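Local coordinates for protein aspartate semialdehyde dehydrogenase (Francisella tularensis subsp. tularensis, PDB 4WOJ) that probably catalyses the NADPH-dependent reductive dephosphorylation of L-aspartyl-4-phosphate to L-aspartate-semialdehyde, a step toward lysine, methionine and threonine, and works as a homodimer, at residues A94-Q97 with G98-D102; A357-P360 with L361-L365. All coordinates share one frame; numbering follows the deposited sequence.

Contact 1 of 2, residues A94-Q97 with G98-D102; sequences AGWQ and GFWID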
# COMPACT_ATOMS: atom_id res chain seq x y z
N ALA B 94 37.08 14.34 21.59
CA ALA B 94 38.32 14.99 21.16
C ALA B 94 38.19 16.52 21.04
O ALA B 94 38.97 17.13 20.33
CB ALA B 94 38.79 14.40 19.84
N GLY B 95 37.20 17.11 21.73
CA GLY B 95 37.06 18.57 21.84
C GLY B 95 36.28 19.33 20.76
O GLY B 95 35.82 20.46 21.00
N TRP B 96 36.11 18.72 19.58
CA TRP B 96 35.53 19.40 18.40
C TRP B 96 34.14 19.98 18.70
O TRP B 96 33.26 19.24 19.05
CB TRP B 96 35.40 18.40 17.24
CG TRP B 96 34.88 18.96 15.95
CD1 TRP B 96 35.53 19.83 15.13
CD2 TRP B 96 33.63 18.66 15.30
NE1 TRP B 96 34.77 20.09 14.01
CE2 TRP B 96 33.59 19.39 14.10
CE3 TRP B 96 32.53 17.84 15.63
CZ2 TRP B 96 32.50 19.34 13.21
CZ3 TRP B 96 31.45 17.79 14.75
CH2 TRP B 96 31.44 18.53 13.55
N GLN B 97 33.96 21.29 18.54
CA GLN B 97 32.66 21.95 18.79
C GLN B 97 31.91 22.47 17.55
O GLN B 97 31.14 23.43 17.64
CB GLN B 97 32.82 23.10 19.76
CG GLN B 97 33.11 22.68 21.18
CD GLN B 97 33.69 23.84 21.95
OE1 GLN B 97 33.29 24.99 21.75
NE2 GLN B 97 34.67 23.57 22.80
N GLY B 98 32.13 21.83 16.41
CA GLY B 98 31.45 22.21 15.20
C GLY B 98 30.09 21.56 15.01
O GLY B 98 29.67 20.69 15.79
N PHE B 99 29.40 21.98 13.96
CA PHE B 99 28.07 21.49 13.65
C PHE B 99 28.07 20.16 12.94
O PHE B 99 28.77 19.94 11.95
CB PHE B 99 27.31 22.48 12.78
CG PHE B 99 27.10 23.81 13.43
CD1 PHE B 99 28.04 24.82 13.28
CD2 PHE B 99 25.95 24.07 14.12
CE1 PHE B 99 27.83 26.07 13.84
CE2 PHE B 99 25.73 25.30 14.67
CZ PHE B 99 26.67 26.31 14.54
N TRP B 100 27.28 19.25 13.48
CA TRP B 100 27.12 17.92 12.93
C TRP B 100 25.70 17.85 12.39
O TRP B 100 24.72 17.90 13.15
CB TRP B 100 27.33 16.90 14.05
CG TRP B 100 27.10 15.50 13.66
CD1 TRP B 100 25.95 14.81 13.78
CD2 TRP B 100 28.07 14.58 13.14
NE1 TRP B 100 26.12 13.52 13.34
CE2 TRP B 100 27.42 13.35 12.96
CE3 TRP B 100 29.43 14.68 12.81
CZ2 TRP B 100 28.08 12.22 12.44
CZ3 TRP B 100 30.09 13.55 12.32
CH2 TRP B 100 29.41 12.35 12.12
N ILE B 101 25.59 17.79 11.07
CA ILE B 101 24.31 17.62 10.40
C ILE B 101 24.28 16.17 9.94
O ILE B 101 25.21 15.70 9.29
CB ILE B 101 24.15 18.60 9.21
CG1 ILE B 101 24.14 20.05 9.71
CG2 ILE B 101 22.86 18.36 8.47
CD1 ILE B 101 24.58 21.05 8.67
N ASP B 102 23.23 15.45 10.29
CA ASP B 102 23.19 14.01 10.04
C ASP B 102 21.85 13.51 9.55
O ASP B 102 20.80 13.93 10.06
CB ASP B 102 23.48 13.30 11.36
CG ASP B 102 23.94 11.85 11.18
OD1 ASP B 102 23.75 11.26 10.07
OD2 ASP B 102 24.47 11.31 12.19
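The indole of W96 folds forward over the backbone of G98, two residues on, as the chain runs from the end of helix 81-93 into strand 99-102. From CB the ring leaves with CG anti to the backbone N (chi1 -177°), beside the carbonyl carbon and thus along the direction of the outgoing chain. CG and CD1 ride over G98 N, which sits 3.6 Å from the ring plane. CD2 and CE2 continue over the same nitrogen and reach G98 CA. NE1 also lies over G98 N and donates a hydrogen bond to the backbone O of M72, which fixes the rotation of the indole. Farther out the benzo ring covers the glycine: G98 CA forms a CH-pi contact 3.9 Å from the centroid of the six-membered ring, 21° off its normal. CZ2 comes within 3.6 Å of that CA, closeness that suits a residue without CB. CE3 and CZ3 pass above G98 O, while CH2, the far corner, meets F99 O obliquely at 3.4 Å. CZ3 also touches CE3 of W100 at 4.2 Å, a loose apolar contact rather than a stack. R92 NH1 binds both W96 O and G98 O, tying the turn back to the preceding helix. W100 in turn sends NE1 to D102 OD2 (3.0 Å), reaching it from above the carboxylate plane; T84 OG1 is a second partner of that oxygen. G95, with positive phi, is the C-prime residue of a Schellman motif, W96 N bonding to L91 O and G95 N to R92 O. The helix, ended by this Schellman turn, leads into a parallel strand, an alpha-to-beta connection as in Rossmann-type NAD-binding domains.

Contact 2 of 2, residues A357-P360 with L361-L365; sequences AAEP and LRRVL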
# COMPACT_ATOMS: atom_id res chain seq x y z
N ALA B 357 14.93 12.75 2.60
CA ALA B 357 16.28 12.56 3.14
C ALA B 357 17.20 13.75 2.95
O ALA B 357 17.60 14.38 3.91
CB ALA B 357 16.88 11.29 2.58
N ALA B 358 17.53 14.04 1.69
CA ALA B 358 18.53 15.05 1.34
C ALA B 358 18.15 16.48 1.59
O ALA B 358 18.98 17.27 2.07
CB ALA B 358 18.89 14.89 -0.13
N GLU B 359 16.93 16.88 1.22
CA GLU B 359 16.59 18.31 1.13
C GLU B 359 16.65 19.03 2.47
O GLU B 359 17.14 20.16 2.54
CB GLU B 359 15.22 18.49 0.44
CG GLU B 359 14.83 19.91 -0.03
CD GLU B 359 15.84 20.54 -1.00
OE1 GLU B 359 16.75 19.85 -1.48
OE2 GLU B 359 15.73 21.77 -1.25
N PRO B 360 16.14 18.40 3.55
CA PRO B 360 16.15 19.09 4.83
C PRO B 360 17.55 19.40 5.31
O PRO B 360 17.80 20.42 6.00
CB PRO B 360 15.48 18.08 5.76
CG PRO B 360 14.63 17.26 4.85
CD PRO B 360 15.42 17.12 3.61
N LEU B 361 18.46 18.50 4.98
CA LEU B 361 19.83 18.60 5.42
C LEU B 361 20.48 19.79 4.76
O LEU B 361 21.02 20.67 5.44
CB LEU B 361 20.57 17.29 5.11
CG LEU B 361 19.98 16.03 5.77
CD1 LEU B 361 20.95 14.87 5.69
CD2 LEU B 361 19.59 16.30 7.25
N ARG B 362 20.42 19.80 3.41
CA ARG B 362 20.84 20.94 2.58
C ARG B 362 20.33 22.25 3.10
O ARG B 362 21.05 23.23 3.15
CB ARG B 362 20.36 20.78 1.14
CG ARG B 362 20.92 21.82 0.19
CD ARG B 362 20.28 21.76 -1.21
NE ARG B 362 18.92 22.29 -1.25
CZ ARG B 362 18.59 23.59 -1.24
NH1 ARG B 362 17.32 23.96 -1.28
NH2 ARG B 362 19.52 24.52 -1.19
N ARG B 363 19.07 22.29 3.49
CA ARG B 363 18.47 23.55 3.89
C ARG B 363 18.93 24.03 5.29
O ARG B 363 19.03 25.22 5.55
CB ARG B 363 16.94 23.44 3.81
CG ARG B 363 16.42 23.35 2.36
CD ARG B 363 14.91 23.10 2.33
NE ARG B 363 14.25 24.22 2.99
CZ ARG B 363 13.76 25.29 2.37
NH1 ARG B 363 13.79 25.42 1.03
NH2 ARG B 363 13.19 26.23 3.08
N VAL B 364 19.22 23.11 6.19
CA VAL B 364 19.70 23.49 7.50
C VAL B 364 21.17 23.91 7.44
O VAL B 364 21.60 24.83 8.12
CB VAL B 364 19.44 22.42 8.55
CG1 VAL B 364 20.37 21.22 8.43
CG2 VAL B 364 19.50 23.05 9.96
N LEU B 365 21.92 23.26 6.56
CA LEU B 365 23.27 23.72 6.24
C LEU B 365 23.28 25.20 5.92
O LEU B 365 24.12 25.94 6.43
CB LEU B 365 23.83 22.95 5.06
CG LEU B 365 25.21 23.39 4.57
CD1 LEU B 365 26.27 23.26 5.65
CD2 LEU B 365 25.63 22.60 3.32
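Buried contacts one helical turn apart join A357-P360 to L361-L365 within helix 354-369, near the C-terminus. Side chains are linked by an i to i+3 salt bridge between E359 and R362, which lie side by side and point the same way. R362 NH1 donates to E359 OE2 at 2.7 Å, in the guanidinium plane and on the syn side of the carboxylate but 30° out of its plane, the groups being turned 42° against each other; NE adds two weak bonds, one to each carboxylate oxygen. A bend at chi3 (74°) of R362 turns its guanidinium edge toward the glutamate. R26 also pairs with E359 OE2 and D32 with R362 NH2, a charged network reaching helix 18-30. R363 lays its CG against E359 O at 3.3 Å, while its NH2 pairs with D118. P360 has no N-H for the preceding turn and the helix kinks there, but i to i+4 bonds run on around it: R362 N to A358 O, R363 N to E359 O, V364 N to P360 O (3.0 Å). This proline-kinked, salt-bridged alpha helix borders the probable active site with its early turn: the side chains of A357 and C141, the predicted acyl-thioester residue, are about 6 Å apart.

Contact 1 comes first along the chain, in the NAD-binding domain, and contact 2 follows in series more than 250 residues later, near the C-terminus. Their centres are about 17 Å apart, but their segments touch. I101, on strand 99-102 of the seven-stranded parallel sheet, packs its CG2 against V364 CG1 at 3.8 Å and its CD1 against L365 CA; L361 CD2 lies near I101 CG2 and D102 O. Helix 354-369, which directly follows strand 343-351 of the mixed sheet, thus returns to cover part of the parallel sheet. By this route the C-terminal helix connects the two parts of the fold, with the predicted catalytic C141 near its A357 end.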